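Local coordinates for capsular polysaccharide export system protein KpsC (PDB 6MGD) that transfers Kdo in beta(2,7) linkage, probably to help build the conserved glycolipid that tethers capsular polysaccharide in Gram-negative bacteria, at residues T258-P263 with T272-H277; F264-G269 with P278-K283; A166-G171 with H240-L245; I156-Q161 with A192-K197. One frame throughout, in Å; residues are numbered along the deposited sequence.

Contact 1: T258-P263 with T272-H277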
loop_
_atom_site.group_PDB
_atom_site.type_symbol
_atom_site.label_atom_id
_atom_site.label_comp_id
_atom_site.label_asym_id
_atom_site.label_seq_id
_atom_site.Cartn_x
_atom_site.Cartn_y
_atom_site.Cartn_z
ATOM N N THR A 258 13.550 7.356 3.128
ATOM C CA THR A 258 13.042 8.674 3.483
ATOM C C THR A 258 11.705 8.889 2.787
ATOM O O THR A 258 11.585 8.648 1.581
ATOM C CB THR A 258 14.036 9.768 3.080
ATOM O OG1 THR A 258 15.247 9.614 3.831
ATOM C CG2 THR A 258 13.456 11.155 3.334
ATOM N N CYS A 259 10.705 9.331 3.541
ATOM C CA CYS A 259 9.361 9.539 3.017
ATOM C C CYS A 259 9.091 11.029 2.870
ATOM O O CYS A 259 9.288 11.797 3.817
ATOM C CB CYS A 259 8.311 8.894 3.925
ATOM S SG CYS A 259 8.396 7.087 3.998
ATOM N N TYR A 260 8.648 11.434 1.682
ATOM C CA TYR A 260 8.279 12.819 1.429
ATOM C C TYR A 260 6.777 13.049 1.503
ATOM O O TYR A 260 6.337 14.202 1.429
ATOM C CB TYR A 260 8.816 13.268 0.064
ATOM C CG TYR A 260 10.326 13.379 0.021
ATOM C CD1 TYR A 260 11.124 12.242 -0.036
ATOM C CD2 TYR A 260 10.954 14.619 0.042
ATOM C CE1 TYR A 260 12.500 12.335 -0.069
ATOM C CE2 TYR A 260 12.334 14.723 0.006
ATOM C CZ TYR A 260 13.102 13.575 -0.050
ATOM O OH TYR A 260 14.475 13.662 -0.087
ATOM N N GLY A 261 5.990 11.986 1.640
ATOM C CA GLY A 261 4.572 12.081 1.922
ATOM C C GLY A 261 4.244 11.361 3.214
ATOM O O GLY A 261 5.058 11.360 4.143
ATOM N N HIS A 262 3.073 10.731 3.291
ATOM C CA HIS A 262 2.644 10.002 4.487
ATOM C C HIS A 262 2.057 8.650 4.099
ATOM O O HIS A 262 0.847 8.426 4.227
ATOM C CB HIS A 262 1.630 10.812 5.292
ATOM C CG HIS A 262 2.216 11.994 5.997
ATOM N ND1 HIS A 262 1.495 13.141 6.253
ATOM C CD2 HIS A 262 3.451 12.202 6.513
ATOM C CE1 HIS A 262 2.264 14.008 6.888
ATOM N NE2 HIS A 262 3.455 13.464 7.058
ATOM N N PRO A 263 2.890 7.719 3.633
ATOM C CA PRO A 263 2.395 6.371 3.339
ATOM C C PRO A 263 2.036 5.638 4.621
ATOM O O PRO A 263 2.265 6.119 5.736
ATOM C CB PRO A 263 3.572 5.704 2.623
ATOM C CG PRO A 263 4.769 6.433 3.125
ATOM C CD PRO A 263 4.327 7.858 3.329
ATOM N N THR A 272 12.747 7.999 8.026
ATOM C CA THR A 272 12.977 9.417 8.275
ATOM C C THR A 272 11.984 10.208 7.432
ATOM O O THR A 272 12.103 10.263 6.204
ATOM C CB THR A 272 14.419 9.800 7.956
ATOM O OG1 THR A 272 14.774 9.305 6.659
ATOM C CG2 THR A 272 15.367 9.214 8.997
ATOM N N ASP A 273 10.994 10.804 8.087
ATOM C CA ASP A 273 9.897 11.467 7.397
ATOM C C ASP A 273 10.202 12.949 7.228
ATOM O O ASP A 273 10.551 13.633 8.195
ATOM C CB ASP A 273 8.591 11.272 8.168
ATOM C CG ASP A 273 8.277 9.806 8.414
ATOM O OD1 ASP A 273 8.685 8.963 7.585
ATOM O OD2 ASP A 273 7.627 9.496 9.436
ATOM N N ILE A 274 10.077 13.435 5.991
ATOM C CA ILE A 274 10.311 14.851 5.721
ATOM C C ILE A 274 9.264 15.703 6.425
ATOM O O ILE A 274 9.591 16.619 7.189
ATOM C CB ILE A 274 10.326 15.111 4.205
ATOM C CG1 ILE A 274 11.478 14.349 3.549
ATOM C CG2 ILE A 274 10.430 16.603 3.923
ATOM C CD1 ILE A 274 12.851 14.841 3.959
ATOM N N TYR A 275 7.991 15.412 6.181
ATOM C CA TYR A 275 6.912 16.111 6.863
ATOM C C TYR A 275 6.330 15.215 7.942
ATOM O O TYR A 275 5.966 14.067 7.651
ATOM C CB TYR A 275 5.824 16.511 5.870
ATOM C CG TYR A 275 6.360 17.228 4.651
ATOM C CD1 TYR A 275 6.849 18.525 4.741
ATOM C CD2 TYR A 275 6.376 16.608 3.408
ATOM C CE1 TYR A 275 7.342 19.182 3.629
ATOM C CE2 TYR A 275 6.867 17.258 2.291
ATOM C CZ TYR A 275 7.348 18.545 2.406
ATOM O OH TYR A 275 7.837 19.194 1.296
ATOM N N PRO A 276 6.236 15.681 9.186
ATOM C CA PRO A 276 5.774 14.804 10.267
ATOM C C PRO A 276 4.317 14.416 10.086
ATOM O O PRO A 276 3.500 15.193 9.585
ATOM C CB PRO A 276 5.963 15.657 11.529
ATOM C CG PRO A 276 6.824 16.821 11.111
ATOM C CD PRO A 276 6.538 17.040 9.662
ATOM N N HIS A 277 3.994 13.196 10.503
ATOM C CA HIS A 277 2.607 12.755 10.422
ATOM C C HIS A 277 1.810 13.357 11.575
ATOM O O HIS A 277 2.211 13.224 12.735
ATOM C CB HIS A 277 2.503 11.234 10.452
ATOM C CG HIS A 277 1.172 10.721 9.997
ATOM N ND1 HIS A 277 0.039 10.798 10.778
ATOM C CD2 HIS A 277 0.789 10.146 8.833
ATOM C CE1 HIS A 277 -0.984 10.282 10.118
ATOM N NE2 HIS A 277 -0.555 9.881 8.935
HETATM O O HOH W 1 6.947 13.001 5.243
#
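I274 CG1 lies anti to its carbonyl carbon (chi1 -63°), which sets this methylene over one face of the Y260 ring, 3.7 Å from I274 CG1 to the centroid. H262 CG is likewise anti to its carbonyl carbon (chi1 -72°), on a side chain that starts toward 272-277 and carries the imidazole to the Y275 carbonyl. The imidazole gives a hydrogen bond from H262 NE2 to Y275 O at 2.6 Å; the acceptor sits near the ring plane, but the donor stands above the carbonyl plane. H277 CA rests over one face of the H262 ring, and the H277 ring turns its edge to the H262 ring, with planes at 52°. Behind this, two parallel strands pair for just two bridges at the edge of the parallel sheet: C259 N bonds T272 O at 3.1 Å, and I274 N bonds C259 O at 2.8 Å. T258 OG1 donates to T272 OG1, 2.9 Å away. D273 turns its carboxylate to T271 and G267, and Y260 OH reaches H240. Past the strand ends, a water donates to G261 O and accepts from Y275 N, so side-chain and solvent bonds carry on the pairing where the backbone ladder stops.

Contact 2: F264-G269 with P278-K283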
loop_
_atom_site.group_PDB
_atom_site.type_symbol
_atom_site.label_atom_id
_atom_site.label_comp_id
_atom_site.label_asym_id
_atom_site.label_seq_id
_atom_site.Cartn_x
_atom_site.Cartn_y
_atom_site.Cartn_z
ATOM N N PHE A 264 1.474 4.437 4.451
ATOM C CA PHE A 264 0.981 3.677 5.594
ATOM C C PHE A 264 2.098 3.268 6.544
ATOM O O PHE A 264 1.828 3.015 7.723
ATOM C CB PHE A 264 0.207 2.441 5.114
ATOM C CG PHE A 264 1.079 1.304 4.631
ATOM C CD1 PHE A 264 1.410 1.186 3.291
ATOM C CD2 PHE A 264 1.540 0.334 5.514
ATOM C CE1 PHE A 264 2.201 0.134 2.843
ATOM C CE2 PHE A 264 2.334 -0.714 5.075
ATOM C CZ PHE A 264 2.663 -0.818 3.738
ATOM N N TYR A 265 3.337 3.198 6.064
ATOM C CA TYR A 265 4.473 2.810 6.886
ATOM C C TYR A 265 5.227 4.003 7.456
ATOM O O TYR A 265 6.251 3.812 8.117
ATOM C CB TYR A 265 5.431 1.918 6.081
ATOM C CG TYR A 265 5.798 2.462 4.716
ATOM C CD1 TYR A 265 5.011 2.189 3.603
ATOM C CD2 TYR A 265 6.932 3.245 4.540
ATOM C CE1 TYR A 265 5.339 2.684 2.355
ATOM C CE2 TYR A 265 7.267 3.744 3.295
ATOM C CZ TYR A 265 6.468 3.460 2.207
ATOM O OH TYR A 265 6.796 3.955 0.966
ATOM N N ALA A 266 4.744 5.220 7.228
ATOM C CA ALA A 266 5.393 6.417 7.739
ATOM C C ALA A 266 4.848 6.783 9.117
ATOM O O ALA A 266 3.781 6.324 9.534
ATOM C CB ALA A 266 5.205 7.588 6.775
ATOM N N GLY A 267 5.605 7.621 9.823
ATOM C CA GLY A 267 5.229 8.074 11.143
ATOM C C GLY A 267 5.579 7.138 12.277
ATOM O O GLY A 267 5.396 7.515 13.442
ATOM N N TYR A 268 6.080 5.937 11.986
ATOM C CA TYR A 268 6.378 4.941 13.008
ATOM C C TYR A 268 7.867 4.848 13.328
ATOM O O TYR A 268 8.299 3.878 13.959
ATOM C CB TYR A 268 5.844 3.572 12.583
ATOM C CG TYR A 268 4.348 3.538 12.362
ATOM C CD1 TYR A 268 3.467 3.663 13.428
ATOM C CD2 TYR A 268 3.819 3.373 11.089
ATOM C CE1 TYR A 268 2.099 3.629 13.232
ATOM C CE2 TYR A 268 2.452 3.339 10.882
ATOM C CZ TYR A 268 1.596 3.467 11.957
ATOM O OH TYR A 268 0.235 3.433 11.760
ATOM N N GLY A 269 8.659 5.832 12.902
ATOM C CA GLY A 269 10.068 5.878 13.225
ATOM C C GLY A 269 10.952 4.936 12.439
ATOM O O GLY A 269 12.180 5.010 12.577
ATOM N N PRO A 278 0.681 14.015 11.295
ATOM C CA PRO A 278 -0.045 14.733 12.356
ATOM C C PRO A 278 -0.723 13.833 13.374
ATOM O O PRO A 278 -1.260 14.353 14.361
ATOM C CB PRO A 278 -1.091 15.548 11.579
ATOM C CG PRO A 278 -0.649 15.513 10.141
ATOM C CD PRO A 278 0.081 14.225 9.969
ATOM N N ARG A 279 -0.724 12.513 13.179
ATOM C CA ARG A 279 -1.529 11.630 14.009
ATOM C C ARG A 279 -0.798 10.394 14.516
ATOM O O ARG A 279 -1.434 9.545 15.149
ATOM C CB ARG A 279 -2.779 11.176 13.239
ATOM C CG ARG A 279 -3.744 12.292 12.874
ATOM C CD ARG A 279 -4.895 11.773 12.024
ATOM N NE ARG A 279 -5.495 10.574 12.600
ATOM C CZ ARG A 279 -5.319 9.346 12.122
ATOM N NH1 ARG A 279 -5.895 8.310 12.715
ATOM N NH2 ARG A 279 -4.568 9.155 11.045
ATOM N N ARG A 280 0.502 10.262 14.267
ATOM C CA ARG A 280 1.241 9.058 14.632
ATOM C C ARG A 280 2.385 9.423 15.568
ATOM O O ARG A 280 3.250 10.230 15.213
ATOM C CB ARG A 280 1.765 8.344 13.384
ATOM C CG ARG A 280 0.656 7.850 12.467
ATOM C CD ARG A 280 1.202 7.192 11.213
ATOM N NE ARG A 280 0.172 7.062 10.183
ATOM C CZ ARG A 280 0.402 6.647 8.942
ATOM N NH1 ARG A 280 1.631 6.314 8.565
ATOM N NH2 ARG A 280 -0.598 6.565 8.073
ATOM N N ASN A 281 2.384 8.823 16.762
ATOM C CA ASN A 281 3.427 9.028 17.756
ATOM C C ASN A 281 4.223 7.773 18.074
ATOM O O ASN A 281 5.298 7.883 18.675
ATOM C CB ASN A 281 2.826 9.556 19.069
ATOM C CG ASN A 281 1.941 10.766 18.864
ATOM O OD1 ASN A 281 0.797 10.643 18.423
ATOM N ND2 ASN A 281 2.459 11.943 19.195
ATOM N N ILE A 282 3.736 6.601 17.688
ATOM C CA ILE A 282 4.298 5.332 18.137
ATOM C C ILE A 282 5.545 5.001 17.331
ATOM O O ILE A 282 5.600 5.221 16.114
ATOM C CB ILE A 282 3.240 4.219 18.023
ATOM C CG1 ILE A 282 1.912 4.687 18.629
ATOM C CG2 ILE A 282 3.718 2.947 18.706
ATOM C CD1 ILE A 282 2.007 5.090 20.092
ATOM N N LYS A 283 6.559 4.479 18.017
ATOM C CA LYS A 283 7.768 3.965 17.387
ATOM C C LYS A 283 7.663 2.446 17.312
ATOM O O LYS A 283 7.555 1.777 18.345
ATOM C CB LYS A 283 9.013 4.389 18.168
ATOM C CG LYS A 283 10.316 3.791 17.658
ATOM C CD LYS A 283 10.677 4.345 16.295
ATOM C CE LYS A 283 11.976 3.753 15.772
ATOM N NZ LYS A 283 11.888 2.276 15.597
#
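R280 lays its extended side chain across Y268 and carries most of this contact between two irregular loops. Of the apolar touches, the main one is CH-pi: R280 CD stands over a face of the Y268 ring, 4.2 Å from its centroid. The guanidinium continues almost parallel to the ring plane, 14° away from it, with Y268 OH over one of its faces.

The polar bonds belong to the same arginine. R280 NH1 points at A266 O, near the guanidinium plane; the modelled separation is too short for its exact length to be trusted, though the hydrogen bond itself is reasonable. NH1 also bonds P263 O, just before 264-269, while E107 on helix 105-112 offers NE a long, weak ion pair.

Weaker CH...O contacts join the two loops farther on. Y268 CA approaches I282 O at 3.2 Å, and K283 CA lies 3.5 Å from Y268 O. K283 starts away from the other loop, but its chain bends at chi2 (68°), placing CD 3.4 Å from Y268 O; K283 CE then comes within 3.4 Å of G269 O.

Backbone angles and side-chain packing both suit the glycines: at G267 (phi 83°) a CB would be pressed against the A266 carbonyl O and would also run into R280 CD; G269 too has positive phi, and a CB there would meet K283 CD.

A charged side chain thus gathers the carbonyls of A266 and P263 while its aliphatic part covers a tyrosine, and the positive charge would probably be steadied by those dipoles and by E107.

Contact 3: A166-G171 with H240-L245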
loop_
_atom_site.group_PDB
_atom_site.type_symbol
_atom_site.label_atom_id
_atom_site.label_comp_id
_atom_site.label_asym_id
_atom_site.label_seq_id
_atom_site.Cartn_x
_atom_site.Cartn_y
_atom_site.Cartn_z
ATOM N N ALA A 166 -4.587 7.606 -5.834
ATOM C CA ALA A 166 -5.261 8.102 -4.638
ATOM C C ALA A 166 -4.300 8.269 -3.466
ATOM O O ALA A 166 -4.502 9.151 -2.623
ATOM C CB ALA A 166 -6.408 7.164 -4.259
ATOM N N SER A 167 -3.252 7.443 -3.393
ATOM C CA SER A 167 -2.311 7.546 -2.282
ATOM C C SER A 167 -1.556 8.868 -2.281
ATOM O O SER A 167 -1.030 9.268 -1.240
ATOM C CB SER A 167 -1.317 6.383 -2.314
ATOM O OG SER A 167 -0.582 6.366 -3.523
ATOM N N ILE A 168 -1.476 9.553 -3.419
ATOM C CA ILE A 168 -0.875 10.881 -3.422
ATOM C C ILE A 168 -1.904 11.934 -3.029
ATOM O O ILE A 168 -1.582 12.902 -2.329
ATOM C CB ILE A 168 -0.257 11.175 -4.800
ATOM C CG1 ILE A 168 0.737 10.074 -5.184
ATOM C CG2 ILE A 168 0.424 12.539 -4.801
ATOM C CD1 ILE A 168 1.397 10.295 -6.525
ATOM N N LYS A 169 -3.154 11.746 -3.454
ATOM C CA LYS A 169 -4.209 12.697 -3.130
ATOM C C LYS A 169 -4.488 12.721 -1.632
ATOM O O LYS A 169 -4.528 13.792 -1.018
ATOM C CB LYS A 169 -5.474 12.355 -3.916
ATOM C CG LYS A 169 -6.627 13.312 -3.666
ATOM C CD LYS A 169 -7.814 12.998 -4.560
ATOM C CE LYS A 169 -9.010 13.882 -4.223
ATOM N NZ LYS A 169 -10.212 13.523 -5.027
ATOM N N PHE A 170 -4.681 11.553 -1.023
ATOM C CA PHE A 170 -5.018 11.468 0.392
ATOM C C PHE A 170 -3.836 11.084 1.272
ATOM O O PHE A 170 -4.003 10.970 2.491
ATOM C CB PHE A 170 -6.155 10.462 0.604
ATOM C CG PHE A 170 -7.402 10.784 -0.163
ATOM C CD1 PHE A 170 -7.613 10.249 -1.424
ATOM C CD2 PHE A 170 -8.365 11.617 0.377
ATOM C CE1 PHE A 170 -8.764 10.544 -2.132
ATOM C CE2 PHE A 170 -9.518 11.915 -0.326
ATOM C CZ PHE A 170 -9.717 11.377 -1.582
ATOM N N GLY A 171 -2.653 10.883 0.698
ATOM C CA GLY A 171 -1.523 10.446 1.492
ATOM C C GLY A 171 -0.333 11.381 1.464
ATOM O O GLY A 171 0.598 11.218 2.256
ATOM N N HIS A 240 14.238 7.135 -1.469
ATOM C CA HIS A 240 13.444 8.333 -1.207
ATOM C C HIS A 240 12.166 8.277 -2.033
ATOM O O HIS A 240 12.219 8.298 -3.267
ATOM C CB HIS A 240 14.240 9.602 -1.515
ATOM C CG HIS A 240 15.389 9.835 -0.580
ATOM N ND1 HIS A 240 15.750 11.091 -0.143
ATOM C CD2 HIS A 240 16.258 8.971 -0.002
ATOM C CE1 HIS A 240 16.791 10.990 0.665
ATOM N NE2 HIS A 240 17.118 9.715 0.768
ATOM N N VAL A 241 11.020 8.215 -1.351
ATOM C CA VAL A 241 9.728 8.007 -1.990
ATOM C C VAL A 241 8.766 9.110 -1.565
ATOM O O VAL A 241 9.059 9.926 -0.691
ATOM C CB VAL A 241 9.129 6.626 -1.653
ATOM C CG1 VAL A 241 10.146 5.525 -1.905
ATOM C CG2 VAL A 241 8.649 6.595 -0.210
ATOM N N LEU A 242 7.599 9.119 -2.208
ATOM C CA LEU A 242 6.485 9.959 -1.784
ATOM C C LEU A 242 5.516 9.116 -0.959
ATOM O O LEU A 242 5.554 9.150 0.275
ATOM C CB LEU A 242 5.788 10.588 -2.994
ATOM C CG LEU A 242 4.811 11.744 -2.744
ATOM C CD1 LEU A 242 5.479 12.871 -1.967
ATOM C CD2 LEU A 242 4.245 12.270 -4.060
ATOM N N THR A 243 4.652 8.342 -1.627
ATOM C CA THR A 243 3.766 7.402 -0.947
ATOM C C THR A 243 3.852 6.002 -1.548
ATOM O O THR A 243 2.920 5.207 -1.384
ATOM C CB THR A 243 2.309 7.875 -0.981
ATOM O OG1 THR A 243 1.840 7.880 -2.334
ATOM C CG2 THR A 243 2.171 9.269 -0.384
ATOM N N SER A 244 4.945 5.679 -2.232
ATOM C CA SER A 244 5.013 4.437 -2.988
ATOM C C SER A 244 5.111 3.225 -2.067
ATOM O O SER A 244 5.834 3.239 -1.067
ATOM C CB SER A 244 6.206 4.460 -3.940
ATOM O OG SER A 244 6.185 3.338 -4.803
ATOM N N LEU A 245 4.370 2.170 -2.417
ATOM C CA LEU A 245 4.542 0.877 -1.765
ATOM C C LEU A 245 5.966 0.356 -1.923
ATOM O O LEU A 245 6.417 -0.465 -1.116
ATOM C CB LEU A 245 3.539 -0.126 -2.341
ATOM C CG LEU A 245 3.453 -1.522 -1.728
ATOM C CD1 LEU A 245 3.036 -1.439 -0.269
ATOM C CD2 LEU A 245 2.481 -2.387 -2.524
#
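T243 reaches across to S167 on the short helix 166-169, and each atom of its side chain finds something there. CB lies 3.6 Å from S167 O. From it OG1 projects between the backbone N and the carbonyl carbon (chi1 65°) and shares a hydrogen bond with S167 OG at 3.1 Å, in which either hydroxyl could donate. S167 O is 3.4 Å from T243 OG1, a weak bond at most. The methyl, CG2, packs 3.3 Å from the same S167 O and 3.6 Å from G171 O. Next door, I168 and L242 cross at about a right angle, I168 CG2 touching L242 CD2 at 3.9 Å, and L242 goes on to L181 of helix 178-188. An alanine in place of T243 would probably leave S167 OG without this partner and open a gap beside the S167 and G171 carbonyls. The contact joins the loop beyond strand 238-241 to the helix that follows strand 155-159; the T243 N-H is taken by Q161, and S244 OG caps F246 N at the start of helix 246-253. With one hydroxyl pair and a few methyl touches, the helix and the loop meet through a small, buried patch, part polar and part apolar.

Contact 4: I156-Q161 with A192-K197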
loop_
_atom_site.group_PDB
_atom_site.type_symbol
_atom_site.label_atom_id
_atom_site.label_comp_id
_atom_site.label_asym_id
_atom_site.label_seq_id
_atom_site.Cartn_x
_atom_site.Cartn_y
_atom_site.Cartn_z
ATOM N N ILE A 156 21.111 7.445 -4.106
ATOM C CA ILE A 156 19.706 7.628 -3.753
ATOM C C ILE A 156 18.850 7.186 -4.937
ATOM O O ILE A 156 19.147 7.536 -6.085
ATOM C CB ILE A 156 19.404 9.088 -3.358
ATOM C CG1 ILE A 156 20.084 9.448 -2.036
ATOM C CG2 ILE A 156 17.904 9.320 -3.241
ATOM C CD1 ILE A 156 19.694 10.821 -1.498
ATOM N N VAL A 157 17.803 6.404 -4.658
ATOM C CA VAL A 157 16.863 5.934 -5.670
ATOM C C VAL A 157 15.494 6.532 -5.374
ATOM O O VAL A 157 15.078 6.616 -4.213
ATOM C CB VAL A 157 16.786 4.390 -5.720
ATOM C CG1 VAL A 157 16.258 3.823 -4.410
ATOM C CG2 VAL A 157 15.931 3.916 -6.894
ATOM N N VAL A 158 14.806 6.962 -6.426
ATOM C CA VAL A 158 13.478 7.559 -6.310
ATOM C C VAL A 158 12.533 6.853 -7.275
ATOM O O VAL A 158 12.672 7.002 -8.496
ATOM C CB VAL A 158 13.515 9.073 -6.583
ATOM C CG1 VAL A 158 12.103 9.640 -6.651
ATOM C CG2 VAL A 158 14.326 9.793 -5.515
ATOM N N PRO A 159 11.571 6.070 -6.780
ATOM C CA PRO A 159 10.599 5.418 -7.671
ATOM C C PRO A 159 9.466 6.377 -8.004
ATOM O O PRO A 159 8.786 6.885 -7.111
ATOM C CB PRO A 159 10.106 4.227 -6.841
ATOM C CG PRO A 159 10.247 4.685 -5.428
ATOM C CD PRO A 159 11.433 5.622 -5.383
ATOM N N GLY A 160 9.276 6.636 -9.294
ATOM C CA GLY A 160 8.167 7.467 -9.715
ATOM C C GLY A 160 6.834 6.762 -9.544
ATOM O O GLY A 160 6.739 5.535 -9.564
ATOM N N GLN A 161 5.787 7.562 -9.372
ATOM C CA GLN A 161 4.432 7.060 -9.224
ATOM C C GLN A 161 3.543 7.639 -10.315
ATOM O O GLN A 161 3.891 8.621 -10.975
ATOM C CB GLN A 161 3.845 7.415 -7.851
ATOM C CG GLN A 161 4.598 6.848 -6.662
ATOM C CD GLN A 161 3.954 7.231 -5.343
ATOM O OE1 GLN A 161 4.640 7.559 -4.374
ATOM N NE2 GLN A 161 2.625 7.191 -5.299
ATOM N N ALA A 192 24.375 13.923 -3.514
ATOM C CA ALA A 192 24.128 12.502 -3.703
ATOM C C ALA A 192 23.871 12.186 -5.175
ATOM O O ALA A 192 23.499 13.051 -5.973
ATOM C CB ALA A 192 22.940 12.050 -2.852
ATOM N N TYR A 193 24.083 10.920 -5.531
ATOM C CA TYR A 193 23.769 10.427 -6.867
ATOM C C TYR A 193 22.313 9.977 -6.870
ATOM O O TYR A 193 21.962 8.972 -6.244
ATOM C CB TYR A 193 24.703 9.288 -7.270
ATOM C CG TYR A 193 24.562 8.866 -8.719
ATOM C CD1 TYR A 193 23.556 7.995 -9.118
ATOM C CD2 TYR A 193 25.437 9.341 -9.689
ATOM C CE1 TYR A 193 23.419 7.613 -10.438
ATOM C CE2 TYR A 193 25.311 8.961 -11.014
ATOM C CZ TYR A 193 24.301 8.096 -11.381
ATOM O OH TYR A 193 24.169 7.713 -12.697
ATOM N N ILE A 194 21.467 10.721 -7.573
ATOM C CA ILE A 194 20.035 10.456 -7.617
ATOM C C ILE A 194 19.713 9.787 -8.944
ATOM O O ILE A 194 20.016 10.329 -10.013
ATOM C CB ILE A 194 19.218 11.746 -7.436
ATOM C CG1 ILE A 194 19.594 12.429 -6.119
ATOM C CG2 ILE A 194 17.729 11.438 -7.481
ATOM C CD1 ILE A 194 18.859 13.724 -5.869
ATOM N N VAL A 195 19.105 8.607 -8.875
ATOM C CA VAL A 195 18.635 7.883 -10.049
ATOM C C VAL A 195 17.120 7.767 -9.943
ATOM O O VAL A 195 16.599 7.260 -8.941
ATOM C CB VAL A 195 19.298 6.502 -10.179
ATOM C CG1 VAL A 195 19.377 5.810 -8.828
ATOM C CG2 VAL A 195 18.539 5.642 -11.169
ATOM N N TYR A 196 16.417 8.251 -10.962
ATOM C CA TYR A 196 14.961 8.264 -10.973
ATOM C C TYR A 196 14.451 7.066 -11.760
ATOM O O TYR A 196 14.734 6.934 -12.957
ATOM C CB TYR A 196 14.428 9.564 -11.576
ATOM C CG TYR A 196 12.922 9.604 -11.712
ATOM C CD1 TYR A 196 12.104 9.614 -10.589
ATOM C CD2 TYR A 196 12.319 9.646 -12.962
ATOM C CE1 TYR A 196 10.728 9.659 -10.707
ATOM C CE2 TYR A 196 10.943 9.691 -13.090
ATOM C CZ TYR A 196 10.153 9.696 -11.959
ATOM O OH TYR A 196 8.782 9.740 -12.079
ATOM N N LYS A 197 13.703 6.195 -11.085
ATOM C CA LYS A 197 13.061 5.063 -11.732
ATOM C C LYS A 197 11.609 5.425 -12.002
ATOM O O LYS A 197 10.779 5.365 -11.082
ATOM C CB LYS A 197 13.150 3.812 -10.857
ATOM C CG LYS A 197 12.528 2.586 -11.492
ATOM C CD LYS A 197 11.743 1.782 -10.474
ATOM C CE LYS A 197 11.235 0.488 -11.084
ATOM N NZ LYS A 197 12.352 -0.317 -11.648
#
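V158 and Y196 sit side by side on one face of two neighbouring parallel strands, 155-159 and 193-197, of a Rossmann-like sheet whose order is 3-2-1-4-5-6, as expected for a GT-B glycosyltransferase. The strands run at 21° to each other and are joined by a beta-alpha-beta crossover whose connection holds helices 166-169 and 178-188. The first shell is the backbone ladder: I156 N bonds Y193 O at 2.8 Å, V195 N bonds I156 O at 3.0 Å, V158 N and K197 N continue the alternation to V195 O and V158 O, and G160 N closes the ladder on K197 O.

On one face lie I156, V158, I194 and Y196. I156 CD1 packs on A192 CB at 3.7 Å, and V158 CG1 meets the edge of the Y196 ring at CD1, 3.9 Å away. Y196 CG is anti to the backbone N (chi1 176°), and the ring beyond it comes close to G160, with CE1 3.5 Å and OH 3.3 Å from G160 CA. A CB on G160 would collide with that hydroxyl. An alanine in place of Y196 would probably leave G160 and V158 without this cover and open a gap under the end of the strand.

Outside this shell, helix 178-188 backs the same face: N178 and L182 touch Y196, and V185 and R186 touch I194. H240 of strand 238-241 lies against I156 and V158. On the other face V195 CG1, between its backbone N and carbonyl carbon (chi1 42°), sits 3.2 Å from I156 O.

How the contacts relate
Following the chain, 156-161 opens contact 4, and 166-171 opens contact 3 before 192-197 closes contact 4; contact 3 closes only at 240-245, so the two cross. Contacts 1 and 2 come afterwards and cross as well: 258-263 and 264-269 open them, 272-277 and 278-283 close them. Three contacts share one parallel sheet. Contact 4 joins strands 155-159 and 193-197; H240 N bonds V157 O, linking it to contact 3, and Y260 N bonds V241 O, linking contact 3 to contact 1. Contact 2 lies in the loops that follow strands 257-259 and 272-273, attached to contact 1 by D273 and G267 and to contact 3 through Y265 OH and S244 O.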